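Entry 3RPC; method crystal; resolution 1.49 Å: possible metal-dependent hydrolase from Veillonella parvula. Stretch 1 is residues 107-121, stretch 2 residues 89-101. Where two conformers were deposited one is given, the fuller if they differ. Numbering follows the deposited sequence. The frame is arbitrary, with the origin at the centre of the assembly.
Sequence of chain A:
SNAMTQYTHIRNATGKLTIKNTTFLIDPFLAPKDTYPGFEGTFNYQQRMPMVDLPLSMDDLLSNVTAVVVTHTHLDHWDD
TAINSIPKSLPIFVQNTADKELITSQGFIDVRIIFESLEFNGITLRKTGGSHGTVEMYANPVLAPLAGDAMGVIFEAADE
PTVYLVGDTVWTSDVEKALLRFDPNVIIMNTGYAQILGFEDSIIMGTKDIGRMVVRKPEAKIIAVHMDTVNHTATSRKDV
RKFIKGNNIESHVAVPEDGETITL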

# COMPACT_ATOMS: atom_id res chain seq x y z
N GLY A 107 23.05 13.57 -9.06
CA GLY A 107 23.70 14.81 -8.65
C GLY A 107 22.95 15.63 -7.62
O GLY A 107 23.43 16.66 -7.17
N PHE A 108 21.75 15.19 -7.25
CA PHE A 108 20.95 15.93 -6.28
C PHE A 108 21.41 15.66 -4.85
O PHE A 108 21.53 14.51 -4.43
CB PHE A 108 19.45 15.64 -6.51
CG PHE A 108 18.96 16.17 -7.83
CD1 PHE A 108 18.48 17.47 -7.93
CD2 PHE A 108 19.05 15.40 -8.99
CE1 PHE A 108 18.07 17.98 -9.16
CE2 PHE A 108 18.64 15.91 -10.21
CZ PHE A 108 18.15 17.20 -10.30
N ILE A 109 21.71 16.72 -4.11
CA ILE A 109 22.39 16.57 -2.82
C ILE A 109 21.47 16.59 -1.62
O ILE A 109 21.90 16.32 -0.50
CB ILE A 109 23.44 17.68 -2.63
CG1 ILE A 109 22.75 19.04 -2.54
CG2 ILE A 109 24.46 17.66 -3.76
CD1 ILE A 109 23.69 20.17 -2.13
N ASP A 110 20.20 16.91 -1.84
CA ASP A 110 19.22 16.98 -0.76
C ASP A 110 17.95 16.23 -1.16
O ASP A 110 16.95 16.84 -1.52
CB ASP A 110 18.92 18.44 -0.42
CG ASP A 110 18.05 18.59 0.81
OD1 ASP A 110 17.73 17.56 1.45
OD2 ASP A 110 17.69 19.74 1.13
N VAL A 111 18.03 14.91 -1.10
CA VAL A 111 16.90 14.05 -1.46
C VAL A 111 16.31 13.44 -0.19
O VAL A 111 17.04 12.87 0.63
CB VAL A 111 17.35 12.95 -2.44
CG1 VAL A 111 16.15 12.11 -2.88
CG2 VAL A 111 18.05 13.58 -3.65
N ARG A 112 14.99 13.54 -0.04
CA ARG A 112 14.33 13.20 1.21
C ARG A 112 13.22 12.19 0.96
O ARG A 112 12.29 12.46 0.21
CB ARG A 112 13.73 14.46 1.86
CG ARG A 112 14.72 15.63 2.00
CD ARG A 112 14.10 16.84 2.72
NE ARG A 112 15.01 17.98 2.68
CZ ARG A 112 14.77 19.16 3.25
NH1 ARG A 112 13.66 19.38 3.93
NH2 ARG A 112 15.68 20.13 3.13
N ILE A 113 13.33 11.03 1.60
CA ILE A 113 12.33 9.98 1.48
C ILE A 113 11.15 10.25 2.41
O ILE A 113 11.34 10.44 3.62
CB ILE A 113 12.91 8.61 1.87
CG1 ILE A 113 14.10 8.27 0.98
CG2 ILE A 113 11.83 7.53 1.75
CD1 ILE A 113 14.96 7.12 1.51
N ILE A 114 9.95 10.28 1.84
CA ILE A 114 8.76 10.36 2.68
C ILE A 114 8.39 8.95 3.13
O ILE A 114 7.70 8.24 2.42
CB ILE A 114 7.55 11.01 1.96
CG1 ILE A 114 7.96 12.31 1.26
CG2 ILE A 114 6.43 11.27 2.95
CD1 ILE A 114 6.78 13.00 0.56
N PHE A 115 8.87 8.55 4.29
CA PHE A 115 8.54 7.22 4.81
C PHE A 115 7.09 7.16 5.26
O PHE A 115 6.37 6.19 4.98
CB PHE A 115 9.47 6.84 5.96
CG PHE A 115 10.90 6.65 5.55
CD1 PHE A 115 11.29 5.54 4.83
CD2 PHE A 115 11.86 7.59 5.89
CE1 PHE A 115 12.61 5.36 4.46
CE2 PHE A 115 13.19 7.42 5.52
CZ PHE A 115 13.56 6.30 4.80
N GLU A 116 6.67 8.19 6.00
CA GLU A 116 5.29 8.35 6.43
C GLU A 116 4.86 9.78 6.15
O GLU A 116 4.00 10.02 5.30
CB GLU A 116 5.13 8.09 7.92
CG GLU A 116 5.25 6.66 8.36
CD GLU A 116 4.97 6.51 9.84
OE1 GLU A 116 5.10 7.51 10.57
OE2 GLU A 116 4.62 5.39 10.27
N SER A 117 5.48 10.72 6.86
CA SER A 117 5.26 12.13 6.59
C SER A 117 6.54 12.90 6.88
O SER A 117 7.39 12.45 7.65
CB SER A 117 4.12 12.69 7.45
OG SER A 117 4.45 12.71 8.84
N LEU A 118 6.69 14.05 6.22
CA LEU A 118 7.78 14.97 6.51
C LEU A 118 7.21 16.37 6.60
O LEU A 118 6.14 16.65 6.05
CB LEU A 118 8.85 14.93 5.41
CG LEU A 118 9.64 13.63 5.26
CD1 LEU A 118 10.57 13.70 4.07
CD2 LEU A 118 10.41 13.29 6.54
N GLU A 119 7.91 17.24 7.31
CA GLU A 119 7.52 18.64 7.36
C GLU A 119 8.49 19.48 6.54
O GLU A 119 9.69 19.21 6.50
CB GLU A 119 7.45 19.14 8.80
CG GLU A 119 6.66 20.43 8.97
CD GLU A 119 5.99 20.53 10.32
OE1 GLU A 119 6.08 19.56 11.11
OE2 GLU A 119 5.35 21.57 10.60
N PHE A 120 7.96 20.49 5.87
CA PHE A 120 8.78 21.37 5.06
C PHE A 120 8.15 22.76 5.08
O PHE A 120 7.06 22.95 4.55
CB PHE A 120 8.86 20.86 3.62
CG PHE A 120 9.78 21.65 2.74
CD1 PHE A 120 11.16 21.61 2.94
CD2 PHE A 120 9.29 22.44 1.71
CE1 PHE A 120 12.01 22.35 2.14
CE2 PHE A 120 10.15 23.17 0.89
CZ PHE A 120 11.51 23.13 1.11
N ASN A 121 8.84 23.71 5.71
CA ASN A 121 8.36 25.08 5.74
C ASN A 121 6.90 25.21 6.20
O ASN A 121 6.14 26.01 5.65
CB ASN A 121 8.54 25.74 4.37
CG ASN A 121 9.99 25.84 3.96
OD1 ASN A 121 10.89 25.84 4.80
ND2 ASN A 121 10.23 25.94 2.65
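Stretch 2, residues 89-101: SLPIFVQNTADKE

How does stretch 2 approach the first residues of stretch 1? It begins as a loop, turned at Ser89 and extended from Leu90 on, that runs beside Ile109 and Asp110 in the same direction. Phe108 points its CA-to-CB bond toward stretch 2, and its CD1 lies 3.9 Å from Ile92 CD1. Ile109, an exposed residue, sets CG1 4.0 Å from Ser89 CA. At Asp110 two waters bridge the chains: one molecule donates to both Ser89 O (2.6 Å) and Asp110 OD2 (2.7 Å), while a second donates to Leu90 O (2.7 Å) and accepts from Asp110 N (2.8 Å). The first direct hydrogen bond follows at once, from Ile92 N to Asp110 O at 2.9 Å, with Pro91 CA close to the same oxygen, 3.3 Å from Asp110 O.

What joins the two strands? Residues 92-94 lie alongside 111-113 as a parallel pair, their N-to-C directions 28° apart (signed crossing angle -28°) and their axes 4.7 Å apart at the closest approach. Val111 is level with Ile92, Arg112 with Phe93 and Ile113 with Val94, at CA-CA distances of 4.7, 4.9 and 4.9 Å. As is usual in parallel pairing, one residue reaches to two partners: Arg112 N donates to Ile92 O (2.8 Å), and Arg112 O accepts from Val94 N (2.9 Å). The ladder closes with Ile114 N donating to Val94 O at 2.9 Å.

Where do the side chains of these strands go? Val111 and Ile113 share a face with Ile92 and Val94, and Arg112 shares the other with Phe93. Val111 CG1 is 3.8 Å from Val94 CG1. The guanidinium of Arg112 is held by Asp110 in a salt bridge, Arg112 NH2 to Asp110 OD2 at 2.9 Å, and Pro91 CG lies over one of its faces, 3.9 Å from Arg112 NH2. Back on the aliphatic face, Ile113 CG1 is 3.9 Å from Val94 CG2. The helix that begins at Thr97 turns back over this face, nearly antiparallel to strand 111-113 at 176°, with the axes 8.3 Å apart. Asn96 caps its start, Asn96 OD1 accepting from Asp99 N at 2.9 Å. From the helix, the extended side chain of Lys100 brings NZ to Val111 O for a 3.0 Å hydrogen bond, while Lys100 CD lies 3.8 Å from Ile113 CD1. That same Ile113 CD1 comes within 3.5 Å of Thr97 OG1.

What packs on Phe93? Arg112 CD lies 3.9 Å from Phe93 CE1, and residues further along stretch 1 also pack on Phe93: Ile114 CD1 is 4.2 Å from Phe93 CB, and on the returning strand Leu118 CD1 meets Phe93 CE1 at 3.9 Å. Phe120 then presents its ring face to the edge of Phe93, centroids 5.4 Å apart and planes at 76°, and Phe120 CE1 also touches Pro91 CG at 3.9 Å.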

# COMPACT_ATOMS: atom_id res chain seq x y z
N SER A 89 20.66 21.63 -5.75
CA SER A 89 20.56 21.88 -4.32
C SER A 89 19.11 21.95 -3.81
O SER A 89 18.89 22.02 -2.61
CB SER A 89 21.31 23.16 -3.96
OG SER A 89 20.79 24.25 -4.68
N LEU A 90 18.13 21.92 -4.72
CA LEU A 90 16.73 21.96 -4.28
C LEU A 90 16.35 20.66 -3.58
O LEU A 90 16.73 19.58 -4.03
CB LEU A 90 15.79 22.17 -5.46
CG LEU A 90 15.74 23.58 -6.05
CD1 LEU A 90 14.87 23.59 -7.29
CD2 LEU A 90 15.23 24.56 -4.99
N PRO A 91 15.60 20.76 -2.48
CA PRO A 91 15.10 19.53 -1.84
C PRO A 91 14.21 18.75 -2.81
O PRO A 91 13.33 19.33 -3.44
CB PRO A 91 14.26 20.06 -0.67
CG PRO A 91 14.82 21.43 -0.41
CD PRO A 91 15.19 21.97 -1.76
N ILE A 92 14.45 17.44 -2.91
CA ILE A 92 13.66 16.55 -3.75
C ILE A 92 13.01 15.52 -2.84
O ILE A 92 13.70 14.79 -2.15
CB ILE A 92 14.54 15.79 -4.76
CG1 ILE A 92 15.59 16.71 -5.40
CG2 ILE A 92 13.67 15.09 -5.81
CD1 ILE A 92 15.01 17.89 -6.19
N PHE A 93 11.68 15.45 -2.86
CA PHE A 93 10.95 14.50 -2.03
C PHE A 93 10.62 13.28 -2.88
O PHE A 93 10.13 13.42 -3.99
CB PHE A 93 9.66 15.16 -1.51
CG PHE A 93 9.92 16.22 -0.49
CD1 PHE A 93 10.04 15.89 0.85
CD2 PHE A 93 10.03 17.55 -0.86
CE1 PHE A 93 10.29 16.87 1.80
CE2 PHE A 93 10.28 18.54 0.09
CZ PHE A 93 10.40 18.19 1.42
N VAL A 94 10.92 12.10 -2.34
CA VAL A 94 10.76 10.86 -3.09
C VAL A 94 10.07 9.80 -2.24
O VAL A 94 9.86 9.99 -1.04
CB VAL A 94 12.13 10.33 -3.58
CG1 VAL A 94 12.83 11.37 -4.46
CG2 VAL A 94 13.02 9.93 -2.39
N GLN A 95 9.68 8.69 -2.86
CA GLN A 95 8.84 7.68 -2.19
C GLN A 95 9.58 6.59 -1.43
O GLN A 95 9.01 5.97 -0.54
CB GLN A 95 7.90 7.01 -3.21
CG GLN A 95 8.61 6.07 -4.15
CD GLN A 95 7.69 5.39 -5.15
OE1 GLN A 95 6.51 5.13 -4.87
NE2 GLN A 95 8.23 5.07 -6.32
N ASN A 96 10.84 6.34 -1.77
CA ASN A 96 11.53 5.19 -1.21
C ASN A 96 13.04 5.31 -1.42
O ASN A 96 13.51 6.24 -2.08
CB ASN A 96 10.97 3.87 -1.77
CG ASN A 96 11.18 3.71 -3.27
OD1 ASN A 96 12.07 4.34 -3.86
ND2 ASN A 96 10.35 2.88 -3.90
N THR A 97 13.78 4.37 -0.86
CA THR A 97 15.23 4.40 -0.93
C THR A 97 15.75 4.23 -2.36
O THR A 97 16.72 4.87 -2.75
CB THR A 97 15.85 3.34 -0.01
OG1 THR A 97 15.46 3.62 1.34
CG2 THR A 97 17.38 3.36 -0.11
N ALA A 98 15.10 3.37 -3.14
CA ALA A 98 15.56 3.14 -4.51
C ALA A 98 15.53 4.42 -5.33
O ALA A 98 16.48 4.73 -6.07
CB ALA A 98 14.73 2.06 -5.18
N ASP A 99 14.45 5.18 -5.19
CA ASP A 99 14.32 6.44 -5.91
C ASP A 99 15.32 7.46 -5.36
O ASP A 99 15.89 8.23 -6.13
CB ASP A 99 12.89 6.98 -5.85
CG ASP A 99 11.93 6.19 -6.74
OD1 ASP A 99 12.32 5.15 -7.31
OD2 ASP A 99 10.76 6.61 -6.85
N LYS A 100 15.54 7.47 -4.05
CA LYS A 100 16.55 8.37 -3.48
C LYS A 100 17.92 8.04 -4.05
O LYS A 100 18.67 8.94 -4.44
CB LYS A 100 16.58 8.31 -1.94
CG LYS A 100 17.78 9.09 -1.37
CD LYS A 100 17.59 9.44 0.08
CE LYS A 100 18.83 10.16 0.62
NZ LYS A 100 18.61 10.71 1.98
N GLU A 101 18.25 6.76 -4.12
CA GLU A 101 19.57 6.37 -4.62
C GLU A 101 19.73 6.79 -6.07
O GLU A 101 20.79 7.30 -6.48
CB GLU A 101 19.80 4.87 -4.47
CG GLU A 101 20.02 4.45 -3.02
CD GLU A 101 20.12 2.95 -2.85
OE1 GLU A 101 19.95 2.23 -3.86
OE2 GLU A 101 20.36 2.49 -1.72
O HOH W 1 18.97 21.83 -0.02
O HOH W 2 18.89 18.00 -4.11
O HOH W 3 15.78 10.51 3.49